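Local coordinates for type II secretion system protein H (Vibrio cholerae, PDB 4DQ9) that forms part of the pseudopilus tip complex that recognises and binds substrates of the type II secretion system, which exports proteases and toxins from the periplasm, at residues 9-14 / 151-156; 18-23 / 59-64; 27-32 / 44-49; 33-38 / 113-118; 71-76 / 126-131. One frame throughout, in Å; residues are numbered along the deposited sequence.

Contact 1. Residues 9-14 / 151-156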
# COMPACT_ATOMS: atom_id res chain seq x y z
N SER A 9 -14.31 -20.84 9.77
CA SER A 9 -13.49 -19.97 8.88
C SER A 9 -13.66 -18.51 9.26
O SER A 9 -12.61 -17.76 9.25
CB SER A 9 -13.84 -20.14 7.42
OG SER A 9 -13.45 -21.38 6.97
N ALA A 10 -14.80 -18.12 9.76
CA ALA A 10 -15.00 -16.71 10.14
C ALA A 10 -14.27 -16.46 11.47
O ALA A 10 -13.56 -15.44 11.65
CB ALA A 10 -16.52 -16.38 10.26
N GLN A 11 -14.27 -17.45 12.36
CA GLN A 11 -13.53 -17.32 13.66
C GLN A 11 -12.05 -17.22 13.37
O GLN A 11 -11.33 -16.40 13.98
CB GLN A 11 -13.83 -18.57 14.44
CG GLN A 11 -15.20 -18.71 15.00
CD GLN A 11 -15.29 -20.01 15.96
OE1 GLN A 11 -14.69 -21.06 15.70
NE2 GLN A 11 -16.06 -19.92 17.02
N SER A 12 -11.59 -18.01 12.39
CA SER A 12 -10.14 -18.03 12.05
C SER A 12 -9.79 -16.63 11.55
O SER A 12 -8.73 -16.06 12.00
CB SER A 12 -9.80 -19.06 11.01
OG SER A 12 -8.58 -18.80 10.29
N PHE A 13 -10.56 -16.09 10.60
CA PHE A 13 -10.24 -14.72 10.14
C PHE A 13 -10.25 -13.68 11.27
O PHE A 13 -9.37 -12.80 11.33
CB PHE A 13 -11.05 -14.34 8.92
CG PHE A 13 -10.80 -12.92 8.48
CD1 PHE A 13 -9.61 -12.65 7.88
CD2 PHE A 13 -11.69 -11.92 8.67
CE1 PHE A 13 -9.29 -11.32 7.51
CE2 PHE A 13 -11.43 -10.61 8.20
CZ PHE A 13 -10.23 -10.34 7.64
N TYR A 14 -11.24 -13.73 12.15
CA TYR A 14 -11.38 -12.82 13.26
C TYR A 14 -10.14 -12.87 14.11
O TYR A 14 -9.61 -11.82 14.45
CB TYR A 14 -12.60 -13.15 14.04
CG TYR A 14 -12.86 -12.34 15.24
CD1 TYR A 14 -13.29 -11.03 15.10
CD2 TYR A 14 -12.88 -12.96 16.50
CE1 TYR A 14 -13.59 -10.29 16.21
CE2 TYR A 14 -13.23 -12.25 17.60
CZ TYR A 14 -13.54 -10.89 17.43
OH TYR A 14 -13.91 -10.08 18.48
N LEU A 151 -13.89 -4.08 15.96
CA LEU A 151 -13.86 -5.24 15.08
C LEU A 151 -14.90 -6.15 15.67
O LEU A 151 -14.92 -6.27 16.91
CB LEU A 151 -12.49 -5.90 15.17
CG LEU A 151 -11.30 -5.33 14.33
CD1 LEU A 151 -11.57 -3.97 13.58
CD2 LEU A 151 -10.05 -5.27 15.16
N ARG A 152 -15.70 -6.80 14.84
CA ARG A 152 -16.85 -7.63 15.31
C ARG A 152 -16.89 -8.91 14.50
O ARG A 152 -16.65 -8.88 13.30
CB ARG A 152 -18.18 -6.92 15.07
CG ARG A 152 -18.53 -5.82 15.98
CD ARG A 152 -19.48 -6.32 17.06
NE ARG A 152 -20.89 -6.13 16.78
CZ ARG A 152 -21.85 -6.51 17.62
NH1 ARG A 152 -21.50 -7.08 18.76
NH2 ARG A 152 -23.13 -6.31 17.33
N LEU A 153 -17.26 -10.00 15.14
CA LEU A 153 -17.58 -11.25 14.48
C LEU A 153 -19.11 -11.37 14.60
O LEU A 153 -19.64 -11.28 15.71
CB LEU A 153 -16.96 -12.38 15.24
CG LEU A 153 -17.36 -13.77 14.75
CD1 LEU A 153 -16.90 -14.13 13.36
CD2 LEU A 153 -16.71 -14.64 15.76
N LEU A 154 -19.77 -11.50 13.47
CA LEU A 154 -21.27 -11.53 13.47
C LEU A 154 -21.74 -12.84 12.84
O LEU A 154 -21.28 -13.29 11.79
CB LEU A 154 -21.88 -10.36 12.73
CG LEU A 154 -21.45 -8.97 13.21
CD1 LEU A 154 -21.40 -7.99 12.09
CD2 LEU A 154 -22.36 -8.44 14.24
N ALA A 155 -22.71 -13.45 13.55
CA ALA A 155 -23.46 -14.57 13.04
C ALA A 155 -24.46 -14.25 11.93
O ALA A 155 -24.81 -13.13 11.70
CB ALA A 155 -24.23 -15.23 14.26
N PRO A 156 -24.88 -15.27 11.20
CA PRO A 156 -25.83 -15.07 10.11
C PRO A 156 -27.05 -14.39 10.69
O PRO A 156 -27.40 -14.58 11.88
CB PRO A 156 -26.14 -16.47 9.64
CG PRO A 156 -24.94 -17.23 9.99
CD PRO A 156 -24.29 -16.60 11.15
O HOH W 1 -17.33 -9.61 17.95
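Leu153 N is the best-held polar atom, gripped by one bond, which it donates to a water 2.8 Å away; the same water lies 3.5 Å from Tyr14 OH, a weak bond. The rest of the contact is apolar. Tyr14, with CG anti to its backbone N (chi1 178°), lays one ring face against the strand, and Leu153 CB sits over the ring centre in a CH-pi contact, 4.0 Å from the centroid and 11° off the normal. Leu153 also holds its CG anti to N, which carries CD1 back along the helix to Ala10 CB at 3.8 Å, one turn before Tyr14. At the tyrosine edge, near the ring plane, lies Leu151 O, 4.2 Å from Tyr14 OH. The neighbouring Phe13 packs on Phe126 and Leu128 of strand 126-132. Strand 151-154, the last of its antiparallel sheet, runs antiparallel to the helical segment 9-14, at 172°, a helix-on-sheet packing that belongs to the pilin fold, whose long N-terminal helix lies against beta-sheet.

Contact 2. Residues 18-23 / 59-64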
# COMPACT_ATOMS: atom_id res chain seq x y z
N LEU A 18 -7.47 -9.78 14.57
CA LEU A 18 -7.25 -9.23 15.91
C LEU A 18 -5.77 -9.27 16.16
O LEU A 18 -5.16 -8.31 16.69
CB LEU A 18 -8.04 -10.00 16.94
CG LEU A 18 -9.50 -9.73 17.19
CD1 LEU A 18 -9.92 -10.40 18.60
CD2 LEU A 18 -9.89 -8.37 17.27
N LEU A 19 -5.13 -10.40 15.82
CA LEU A 19 -3.72 -10.60 16.08
C LEU A 19 -2.88 -9.55 15.35
O LEU A 19 -1.91 -8.95 15.92
CB LEU A 19 -3.27 -12.01 15.71
CG LEU A 19 -1.93 -12.40 16.25
CD1 LEU A 19 -1.74 -13.95 16.50
CD2 LEU A 19 -0.94 -11.96 15.18
N LEU A 20 -3.22 -9.29 14.09
CA LEU A 20 -2.43 -8.35 13.29
C LEU A 20 -2.65 -6.94 13.84
O LEU A 20 -1.67 -6.18 13.85
CB LEU A 20 -2.93 -8.22 11.86
CG LEU A 20 -2.43 -9.02 10.68
CD1 LEU A 20 -3.09 -8.46 9.29
CD2 LEU A 20 -0.94 -9.35 10.69
N ASN A 21 -3.85 -6.56 14.30
CA ASN A 21 -4.16 -5.26 14.88
C ASN A 21 -3.29 -5.05 16.13
O ASN A 21 -2.60 -4.05 16.29
CB ASN A 21 -5.64 -5.11 15.18
CG ASN A 21 -5.97 -3.89 15.92
OD1 ASN A 21 -5.69 -2.74 15.48
ND2 ASN A 21 -6.66 -4.08 17.04
N GLU A 22 -3.26 -6.08 16.97
CA GLU A 22 -2.40 -6.12 18.16
C GLU A 22 -0.91 -6.00 17.82
O GLU A 22 -0.24 -5.21 18.44
CB GLU A 22 -2.71 -7.44 18.87
CG GLU A 22 -1.94 -7.77 20.15
CD GLU A 22 -2.45 -9.06 20.79
OE1 GLU A 22 -2.98 -9.98 20.12
OE2 GLU A 22 -2.21 -9.23 21.97
N GLU A 23 -0.46 -6.67 16.75
CA GLU A 23 0.92 -6.65 16.34
C GLU A 23 1.27 -5.24 15.91
O GLU A 23 2.36 -4.72 16.25
CB GLU A 23 1.23 -7.64 15.25
CG GLU A 23 2.69 -7.90 15.12
CD GLU A 23 3.29 -8.69 16.23
OE1 GLU A 23 2.64 -9.43 17.05
OE2 GLU A 23 4.48 -8.64 16.24
N ASP A 59 6.11 -16.12 14.01
CA ASP A 59 5.96 -17.31 14.84
C ASP A 59 4.65 -17.37 15.57
O ASP A 59 4.57 -18.05 16.59
CB ASP A 59 7.16 -17.50 15.85
CG ASP A 59 7.17 -16.45 16.99
OD1 ASP A 59 6.41 -15.45 16.97
OD2 ASP A 59 7.96 -16.62 17.96
N LYS A 60 3.62 -16.65 15.12
CA LYS A 60 2.31 -16.58 15.79
C LYS A 60 1.20 -17.20 14.97
O LYS A 60 0.31 -17.85 15.54
CB LYS A 60 1.89 -15.10 16.10
CG LYS A 60 2.95 -14.55 17.09
CD LYS A 60 2.65 -13.09 17.49
CE LYS A 60 3.45 -12.77 18.77
NZ LYS A 60 3.06 -11.34 19.21
N MET A 61 1.29 -17.10 13.65
CA MET A 61 0.21 -17.53 12.72
C MET A 61 0.73 -17.74 11.30
O MET A 61 1.61 -17.05 10.88
CB MET A 61 -0.93 -16.58 12.74
CG MET A 61 -0.65 -15.19 12.11
SD MET A 61 -2.15 -14.21 12.18
CE MET A 61 -1.89 -13.22 10.70
N THR A 62 0.14 -18.68 10.56
CA THR A 62 0.38 -18.73 9.14
C THR A 62 -0.10 -17.45 8.48
O THR A 62 -1.00 -16.77 8.99
CB THR A 62 -0.36 -19.90 8.49
OG1 THR A 62 -1.74 -19.83 8.82
CG2 THR A 62 0.18 -21.24 9.01
N ASN A 63 0.51 -17.12 7.36
CA ASN A 63 0.23 -15.86 6.69
C ASN A 63 -0.65 -15.95 5.41
O ASN A 63 -0.82 -14.97 4.77
CB ASN A 63 1.55 -15.11 6.41
CG ASN A 63 2.48 -15.91 5.51
OD1 ASN A 63 2.08 -16.50 4.52
ND2 ASN A 63 3.77 -15.90 5.83
N GLN A 64 -1.16 -17.13 5.06
CA GLN A 64 -2.07 -17.27 3.96
C GLN A 64 -3.05 -18.37 4.32
O GLN A 64 -2.63 -19.43 4.82
CB GLN A 64 -1.32 -17.66 2.71
CG GLN A 64 -2.15 -17.38 1.52
CD GLN A 64 -1.34 -17.32 0.26
OE1 GLN A 64 -1.24 -16.27 -0.44
NE2 GLN A 64 -0.79 -18.44 -0.07
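Leu19 and Glu23, one helical turn apart, both carry CG anti to the backbone N (chi1 -166° and -163°), so the two side chains leave the helix toward the same loop. Glu23 then bends at chi2 (72°), which brings its carboxylate round to Lys60. The lysine chain, extended beyond CG, runs out to meet it: NZ donates to Glu23 OE1 at 2.9 Å, on the syn lone pair, closing a salt bridge at the protein surface. The aliphatic part of the lysine passes close to the same oxygen, with CD 3.7 Å from Glu23 OE1. Nearer the backbone, Lys60 CB rests on Leu19 CD1 at 3.8 Å, the two side chains crossing obliquely. The other leucine branch, CD2, meets Met61 SD tip to tip at 3.9 Å. Met61 holds CG in the crowded position between its backbone N and carbonyl carbon and turns again at chi3, so that its methyl CE reaches Leu20 CD2, 4.0 Å away and nearly at right angles. The charged pair and the apolar cluster therefore lie side by side on the helix. Asn58 OD1 accepts from the backbone N of both Lys60 and Met61. Inward, Leu20 continues onto Phe31, Val33 and Phe44. Segment 59-64, the irregular part of strand 54-66, lies against helix 2-27, with Trp56 of the same strand packing beside it on Leu19, Leu20 and Glu23.

Contact 3. Residues 27-32 / 44-49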
# COMPACT_ATOMS: atom_id res chain seq x y z
N SER A 27 4.11 -3.15 17.85
CA SER A 27 5.41 -3.13 17.12
C SER A 27 5.67 -1.84 16.44
O SER A 27 6.83 -1.58 16.00
CB SER A 27 5.48 -4.25 16.05
OG SER A 27 4.62 -3.99 14.96
N GLY A 28 4.63 -1.03 16.26
CA GLY A 28 4.82 0.20 15.49
C GLY A 28 4.95 0.00 13.98
O GLY A 28 5.41 0.90 13.20
N GLN A 29 4.60 -1.17 13.53
CA GLN A 29 4.74 -1.50 12.12
C GLN A 29 3.33 -1.64 11.53
O GLN A 29 2.36 -1.80 12.28
CB GLN A 29 5.58 -2.74 11.86
CG GLN A 29 7.08 -2.69 12.39
CD GLN A 29 8.03 -1.48 11.94
OE1 GLN A 29 8.19 -1.13 10.74
NE2 GLN A 29 8.73 -0.90 12.94
N ASP A 30 3.21 -1.51 10.20
CA ASP A 30 1.89 -1.59 9.54
C ASP A 30 1.77 -2.97 8.88
O ASP A 30 2.75 -3.55 8.32
CB ASP A 30 1.72 -0.58 8.44
CG ASP A 30 1.59 0.86 8.90
OD1 ASP A 30 1.34 1.18 10.06
OD2 ASP A 30 1.74 1.72 8.00
N PHE A 31 0.57 -3.52 8.96
CA PHE A 31 0.18 -4.79 8.35
C PHE A 31 -1.03 -4.62 7.46
O PHE A 31 -1.51 -3.52 7.32
CB PHE A 31 -0.08 -5.81 9.49
CG PHE A 31 1.15 -6.10 10.31
CD1 PHE A 31 1.50 -5.30 11.43
CD2 PHE A 31 2.02 -7.14 9.98
CE1 PHE A 31 2.62 -5.54 12.16
CE2 PHE A 31 3.17 -7.35 10.71
CZ PHE A 31 3.48 -6.61 11.80
N GLY A 32 -1.45 -5.68 6.82
CA GLY A 32 -2.54 -5.55 5.92
C GLY A 32 -3.10 -6.93 5.60
O GLY A 32 -2.43 -7.93 5.81
N PHE A 44 -1.81 -12.36 4.74
CA PHE A 44 -1.56 -11.45 5.85
C PHE A 44 -0.17 -10.88 5.63
O PHE A 44 0.79 -11.62 5.60
CB PHE A 44 -1.71 -12.22 7.16
CG PHE A 44 -3.13 -12.78 7.30
CD1 PHE A 44 -4.13 -12.02 7.84
CD2 PHE A 44 -3.37 -14.10 6.91
CE1 PHE A 44 -5.44 -12.51 7.95
CE2 PHE A 44 -4.72 -14.58 7.02
CZ PHE A 44 -5.67 -13.75 7.52
N LEU A 45 -0.11 -9.58 5.37
CA LEU A 45 1.08 -8.86 4.86
C LEU A 45 1.62 -7.85 5.87
O LEU A 45 0.91 -7.34 6.74
CB LEU A 45 0.68 -8.08 3.62
CG LEU A 45 0.08 -8.95 2.53
CD1 LEU A 45 -0.55 -8.08 1.43
CD2 LEU A 45 1.12 -9.89 1.91
N GLN A 46 2.93 -7.56 5.76
CA GLN A 46 3.63 -6.54 6.46
C GLN A 46 4.25 -5.56 5.47
O GLN A 46 4.72 -5.94 4.44
CB GLN A 46 4.70 -7.12 7.33
CG GLN A 46 5.42 -6.09 8.25
CD GLN A 46 6.59 -6.66 9.06
OE1 GLN A 46 7.25 -7.62 8.64
NE2 GLN A 46 6.88 -6.01 10.25
N LEU A 47 4.18 -4.28 5.81
CA LEU A 47 4.81 -3.26 4.96
C LEU A 47 6.28 -2.98 5.49
O LEU A 47 6.51 -2.74 6.72
CB LEU A 47 3.99 -1.98 5.07
CG LEU A 47 4.58 -0.82 4.27
CD1 LEU A 47 4.71 -1.18 2.84
CD2 LEU A 47 3.72 0.45 4.45
N THR A 48 7.28 -3.07 4.63
CA THR A 48 8.65 -2.71 5.03
C THR A 48 9.09 -1.69 3.97
O THR A 48 8.60 -1.71 2.81
CB THR A 48 9.62 -3.92 4.93
OG1 THR A 48 9.53 -4.42 3.58
CG2 THR A 48 9.15 -5.01 5.97
N ALA A 49 9.99 -0.82 4.35
CA ALA A 49 10.44 0.23 3.46
C ALA A 49 11.28 -0.40 2.34
O ALA A 49 11.18 -0.02 1.19
CB ALA A 49 11.29 1.28 4.22
O HOH W 2 5.51 -0.70 8.57
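The hairpin of strands 31-36 and 41-48 is entered here, just after helix 2-27 ends: Gly28, the first residue past the helix, has positive phi, and Ser27 OG accepts from Gln29 N in an ST turn. Gly32 and Leu45 form an antiparallel hydrogen-bonded pair, with Leu45 N to Gly32 O nearly straight (2.9 Å, 176°) and Gly32 N to Leu45 O more bent (2.9 Å, 136°). Leu47 N reaches Asp30 O at 3.0 Å, from above the carbonyl plane. Beyond it a water accepts from Asp30 N at 2.9 Å and lies 2.9 Å from Leu47 O, to which it can donate. In the non-hydrogen-bonded pair, Phe31 and Gln46 lie side by side with ring and amide planes 9° apart; Gln46 CG is 3.6 Å from Phe31 CE2. That ring also meets Trp56 edge-to-face. Asp30 OD1 accepts from Ser119 N, whereas OD2 lies close to Asp30 OD2 of the second subunit, where proximity of like charges may raise a pKa. Such cross-strand pairing is typical of an antiparallel beta hairpin.

Contact 4. Residues 33-38 / 113-118. With NA (sodium ion), chain C.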
# COMPACT_ATOMS: atom_id res chain seq x y z
N VAL A 33 -4.31 -6.98 5.00
CA VAL A 33 -4.88 -8.23 4.57
C VAL A 33 -5.27 -8.06 3.08
O VAL A 33 -5.86 -7.05 2.69
CB VAL A 33 -6.13 -8.64 5.33
CG1 VAL A 33 -6.69 -9.87 4.66
CG2 VAL A 33 -5.86 -8.77 6.77
N ARG A 34 -4.75 -8.95 2.22
CA ARG A 34 -5.18 -9.03 0.81
C ARG A 34 -6.27 -10.11 0.67
O ARG A 34 -6.06 -11.23 1.19
CB ARG A 34 -4.04 -9.27 -0.12
CG ARG A 34 -4.59 -9.04 -1.54
CD ARG A 34 -3.59 -9.09 -2.53
NE ARG A 34 -3.18 -10.49 -2.61
CZ ARG A 34 -1.99 -10.97 -2.29
NH1 ARG A 34 -1.03 -10.19 -1.85
NH2 ARG A 34 -1.81 -12.28 -2.40
N ILE A 35 -7.47 -9.74 0.21
CA ILE A 35 -8.50 -10.68 -0.04
C ILE A 35 -8.55 -10.97 -1.55
O ILE A 35 -8.65 -10.05 -2.36
CB ILE A 35 -9.83 -10.01 0.39
CG1 ILE A 35 -9.77 -9.47 1.84
CG2 ILE A 35 -11.01 -11.03 0.20
CD1 ILE A 35 -10.95 -8.52 2.24
N ASP A 36 -8.53 -12.25 -1.94
CA ASP A 36 -8.60 -12.69 -3.34
C ASP A 36 -9.87 -13.52 -3.46
O ASP A 36 -9.93 -14.66 -3.10
CB ASP A 36 -7.37 -13.44 -3.71
CG ASP A 36 -6.02 -12.55 -3.68
OD1 ASP A 36 -6.00 -11.37 -4.19
OD2 ASP A 36 -4.87 -13.09 -3.33
N VAL A 37 -10.94 -12.88 -3.90
CA VAL A 37 -12.27 -13.52 -3.89
C VAL A 37 -12.29 -14.64 -4.88
O VAL A 37 -12.96 -15.61 -4.68
CB VAL A 37 -13.40 -12.48 -4.16
CG1 VAL A 37 -13.53 -11.50 -3.04
CG2 VAL A 37 -13.35 -11.67 -5.50
N ASP A 38 -11.54 -14.51 -5.99
CA ASP A 38 -11.63 -15.58 -6.99
C ASP A 38 -10.97 -16.88 -6.59
O ASP A 38 -11.44 -17.91 -7.03
CB ASP A 38 -11.12 -15.06 -8.35
CG ASP A 38 -11.97 -13.89 -8.88
OD1 ASP A 38 -13.14 -13.75 -8.44
OD2 ASP A 38 -11.46 -13.06 -9.67
N PRO A 113 -2.46 -5.03 -0.09
CA PRO A 113 -3.70 -5.36 0.67
C PRO A 113 -4.79 -4.36 0.45
O PRO A 113 -4.47 -3.15 0.27
CB PRO A 113 -3.23 -5.22 2.14
CG PRO A 113 -2.00 -4.25 2.02
CD PRO A 113 -1.39 -4.55 0.77
N GLN A 114 -6.06 -4.78 0.48
CA GLN A 114 -7.19 -3.86 0.45
C GLN A 114 -7.50 -3.41 1.86
O GLN A 114 -8.09 -2.34 2.05
CB GLN A 114 -8.47 -4.47 -0.11
CG GLN A 114 -8.29 -4.99 -1.48
CD GLN A 114 -8.01 -6.53 -1.45
OE1 GLN A 114 -7.50 -7.11 -0.43
NE2 GLN A 114 -8.42 -7.19 -2.51
N LEU A 115 -7.08 -4.17 2.84
CA LEU A 115 -7.29 -3.83 4.25
C LEU A 115 -6.02 -3.41 4.93
O LEU A 115 -5.12 -4.25 5.05
CB LEU A 115 -8.00 -4.96 5.03
CG LEU A 115 -9.20 -5.68 4.43
CD1 LEU A 115 -9.70 -6.76 5.43
CD2 LEU A 115 -10.26 -4.62 4.12
N PHE A 116 -5.90 -2.16 5.34
CA PHE A 116 -4.78 -1.70 6.07
C PHE A 116 -4.98 -1.84 7.54
O PHE A 116 -6.07 -1.51 8.08
CB PHE A 116 -4.39 -0.27 5.68
CG PHE A 116 -4.22 -0.08 4.20
CD1 PHE A 116 -3.03 -0.50 3.60
CD2 PHE A 116 -5.18 0.52 3.43
CE1 PHE A 116 -2.87 -0.29 2.21
CE2 PHE A 116 -5.02 0.61 1.99
CZ PHE A 116 -3.80 0.24 1.44
N VAL A 117 -3.94 -2.28 8.21
CA VAL A 117 -3.95 -2.55 9.65
C VAL A 117 -2.75 -1.77 10.18
O VAL A 117 -1.63 -2.31 10.28
CB VAL A 117 -3.91 -4.03 9.96
CG1 VAL A 117 -3.92 -4.32 11.55
CG2 VAL A 117 -5.06 -4.76 9.26
N LEU A 118 -3.02 -0.49 10.47
CA LEU A 118 -1.94 0.46 10.70
C LEU A 118 -1.47 0.48 12.21
O LEU A 118 -2.21 0.12 13.12
CB LEU A 118 -2.36 1.84 10.30
CG LEU A 118 -2.94 2.05 8.88
CD1 LEU A 118 -3.32 3.48 8.61
CD2 LEU A 118 -1.99 1.50 7.90
NA NA C . -4.95 -13.37 -0.62
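Within these segments, strands 31-36 and 115-117 are joined by one hydrogen-bonded antiparallel pair: Val33 N donates to Leu115 O at 2.8 Å and Leu115 N to Val33 O at 3.1 Å, both in the carbonyl plane. Side chain to backbone, Gln114 bends at chi2 (97°) and turns its amide along Ile35. Its OE1 accepts from Ile35 N at 2.7 Å on a lone pair, and its NE2 donates to Ile35 O at 2.9 Å, so both polar ends are satisfied by one residue. Apolar contact comes from Leu115 CD1, wedged against Ile35 CD1 (3.9 Å) and Val33 CB (4.0 Å). Ionic contacts lie within 33-38: Arg34 grips Asp36 side-on, NE (3.2 Å) and NH2 both donating to OD2. Asp36 OD2 also binds the sodium ion at 2.7 Å, Thr43 supplying another ligand; the ion probably favours the ionised carboxylate. Arg34 NH1 turns to Pro111 O and Glu110. Gln114 and Leu115 both facing Val33 make this a classic beta bulge, with the glutamine amide continuing the pairing.

Contact 5. Residues 71-76 / 126-131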
# COMPACT_ATOMS: atom_id res chain seq x y z
N LEU A 71 -16.96 -23.56 0.36
CA LEU A 71 -17.15 -22.23 0.88
C LEU A 71 -16.77 -21.15 -0.12
O LEU A 71 -15.92 -21.40 -0.99
CB LEU A 71 -16.31 -21.97 2.16
CG LEU A 71 -16.72 -22.87 3.28
CD1 LEU A 71 -15.72 -22.70 4.40
CD2 LEU A 71 -18.11 -22.45 3.78
N GLN A 72 -17.40 -20.00 0.04
CA GLN A 72 -17.15 -18.78 -0.76
C GLN A 72 -16.79 -17.69 0.24
O GLN A 72 -17.21 -17.72 1.42
CB GLN A 72 -18.36 -18.29 -1.52
CG GLN A 72 -18.98 -19.31 -2.52
CD GLN A 72 -18.21 -19.40 -3.74
OE1 GLN A 72 -16.99 -19.26 -3.72
NE2 GLN A 72 -18.88 -19.61 -4.87
N LEU A 73 -16.07 -16.70 -0.27
CA LEU A 73 -16.00 -15.49 0.49
C LEU A 73 -16.29 -14.24 -0.39
O LEU A 73 -16.20 -14.26 -1.63
CB LEU A 73 -14.75 -15.29 1.23
CG LEU A 73 -13.43 -15.33 0.53
CD1 LEU A 73 -13.12 -14.07 -0.18
CD2 LEU A 73 -12.36 -15.48 1.57
N ASP A 74 -16.61 -13.17 0.30
CA ASP A 74 -16.89 -11.88 -0.34
C ASP A 74 -16.62 -10.73 0.59
O ASP A 74 -16.44 -10.96 1.80
CB ASP A 74 -18.33 -11.86 -0.82
CG ASP A 74 -18.56 -10.93 -2.01
OD1 ASP A 74 -17.66 -10.10 -2.42
OD2 ASP A 74 -19.67 -11.08 -2.66
N PHE A 75 -16.50 -9.52 0.08
CA PHE A 75 -16.17 -8.43 0.97
C PHE A 75 -16.76 -7.10 0.39
O PHE A 75 -16.99 -7.00 -0.84
CB PHE A 75 -14.69 -8.27 1.31
CG PHE A 75 -13.83 -7.68 0.24
CD1 PHE A 75 -13.47 -8.44 -0.88
CD2 PHE A 75 -13.31 -6.41 0.39
CE1 PHE A 75 -12.66 -7.94 -1.90
CE2 PHE A 75 -12.49 -5.85 -0.63
CZ PHE A 75 -12.19 -6.63 -1.81
N GLU A 76 -16.94 -6.16 1.30
CA GLU A 76 -17.41 -4.80 1.05
C GLU A 76 -16.39 -3.90 1.73
O GLU A 76 -15.89 -4.24 2.84
CB GLU A 76 -18.78 -4.50 1.70
CG GLU A 76 -19.92 -5.16 1.14
CD GLU A 76 -21.13 -5.14 2.01
OE1 GLU A 76 -21.06 -5.13 3.27
OE2 GLU A 76 -22.19 -5.18 1.39
N PHE A 126 -14.55 -2.35 6.72
CA PHE A 126 -14.92 -3.37 5.74
C PHE A 126 -15.85 -4.39 6.40
O PHE A 126 -15.93 -4.45 7.65
CB PHE A 126 -13.64 -4.12 5.20
CG PHE A 126 -13.10 -5.12 6.22
CD1 PHE A 126 -12.29 -4.76 7.36
CD2 PHE A 126 -13.48 -6.50 6.15
CE1 PHE A 126 -11.90 -5.66 8.32
CE2 PHE A 126 -13.09 -7.38 7.11
CZ PHE A 126 -12.28 -7.03 8.23
N THR A 127 -16.43 -5.25 5.56
CA THR A 127 -17.14 -6.47 5.97
C THR A 127 -16.61 -7.63 5.09
O THR A 127 -16.56 -7.42 3.86
CB THR A 127 -18.61 -6.33 5.80
OG1 THR A 127 -19.05 -5.31 6.68
CG2 THR A 127 -19.32 -7.63 6.21
N LEU A 128 -16.20 -8.75 5.72
CA LEU A 128 -15.80 -9.95 4.98
C LEU A 128 -16.83 -11.00 5.40
O LEU A 128 -17.02 -11.24 6.60
CB LEU A 128 -14.41 -10.42 5.35
CG LEU A 128 -14.10 -11.72 4.59
CD1 LEU A 128 -13.42 -11.42 3.32
CD2 LEU A 128 -13.26 -12.63 5.47
N SER A 129 -17.47 -11.63 4.42
CA SER A 129 -18.37 -12.71 4.79
C SER A 129 -17.96 -13.99 4.14
O SER A 129 -17.32 -14.03 3.06
CB SER A 129 -19.75 -12.32 4.43
OG SER A 129 -19.96 -12.48 3.14
N ILE A 130 -18.32 -15.06 4.83
CA ILE A 130 -17.88 -16.46 4.48
C ILE A 130 -19.13 -17.30 4.57
O ILE A 130 -19.80 -17.31 5.58
CB ILE A 130 -16.77 -17.01 5.37
CG1 ILE A 130 -15.45 -16.15 5.30
CG2 ILE A 130 -16.36 -18.56 5.05
CD1 ILE A 130 -14.38 -16.40 6.38
N PHE A 131 -19.35 -18.06 3.56
CA PHE A 131 -20.63 -18.71 3.37
C PHE A 131 -20.60 -19.86 2.38
O PHE A 131 -19.77 -19.96 1.54
CB PHE A 131 -21.68 -17.72 2.94
CG PHE A 131 -21.27 -16.92 1.73
CD1 PHE A 131 -20.47 -15.80 1.88
CD2 PHE A 131 -21.60 -17.30 0.43
CE1 PHE A 131 -20.09 -15.03 0.82
CE2 PHE A 131 -21.21 -16.54 -0.68
CZ PHE A 131 -20.41 -15.43 -0.52
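Six backbone hydrogen bonds form the first shell, paired between Gln72 and Phe131, Asp74 and Ser129, and Glu76 and Thr127. The shortest, Gln72 N to Phe131 O at 2.8 Å, approaches nearly along the C=O axis. Between these pairs CA-H...O contacts close the ladder, among them Phe75 CA to Thr127 O at 3.1 Å. On one face Phe131, its CG in the crowded position (chi1 53°), swings its ring across to the neighbouring strand: Gln72 CB lies over a ring face, 3.4 Å from Phe131 CE2, and Asp74 CB sits at the ring edge, 4.0 Å from Phe131 CE1. On the other, Leu128 CD1 touches Phe75 CB at 3.9 Å, and Leu73 CB meets Ile130 CG1 at 4.2 Å. Further out, Ile35 packs on Leu73, Phe75 and Leu128, and Phe13 of helix 2-27 on Leu128. Asp74 OD1 accepts from Phe75 N and Lys84 N, while Ser129 OG bonds to Pro137 O. Polar groups of one face thus find partners, while the other is apolar, suited to burial against helix and second sheet.

Contacts 3, 4 and 5 are buried and rest on backbone pairing between antiparallel strands; contacts 1 and 2 lie at the surface and use side chains, with a water in one and a salt bridge in the other. Contacts 1 and 2 share helix 2-27 at successive places, meeting where Leu151 packs on Leu18. Contacts 3 and 4 share strand 31-36, which pairs on one edge with 41-48 and on the other with 115-117, and both touch the second subunit. Contact 5 belongs to the other sheet, which strand 151-154 of contact 1 completes. Contacts 4 and 5 meet through Ile35, Leu115 and Phe126, joining the two sheets, and Phe13 ties contact 1 to both.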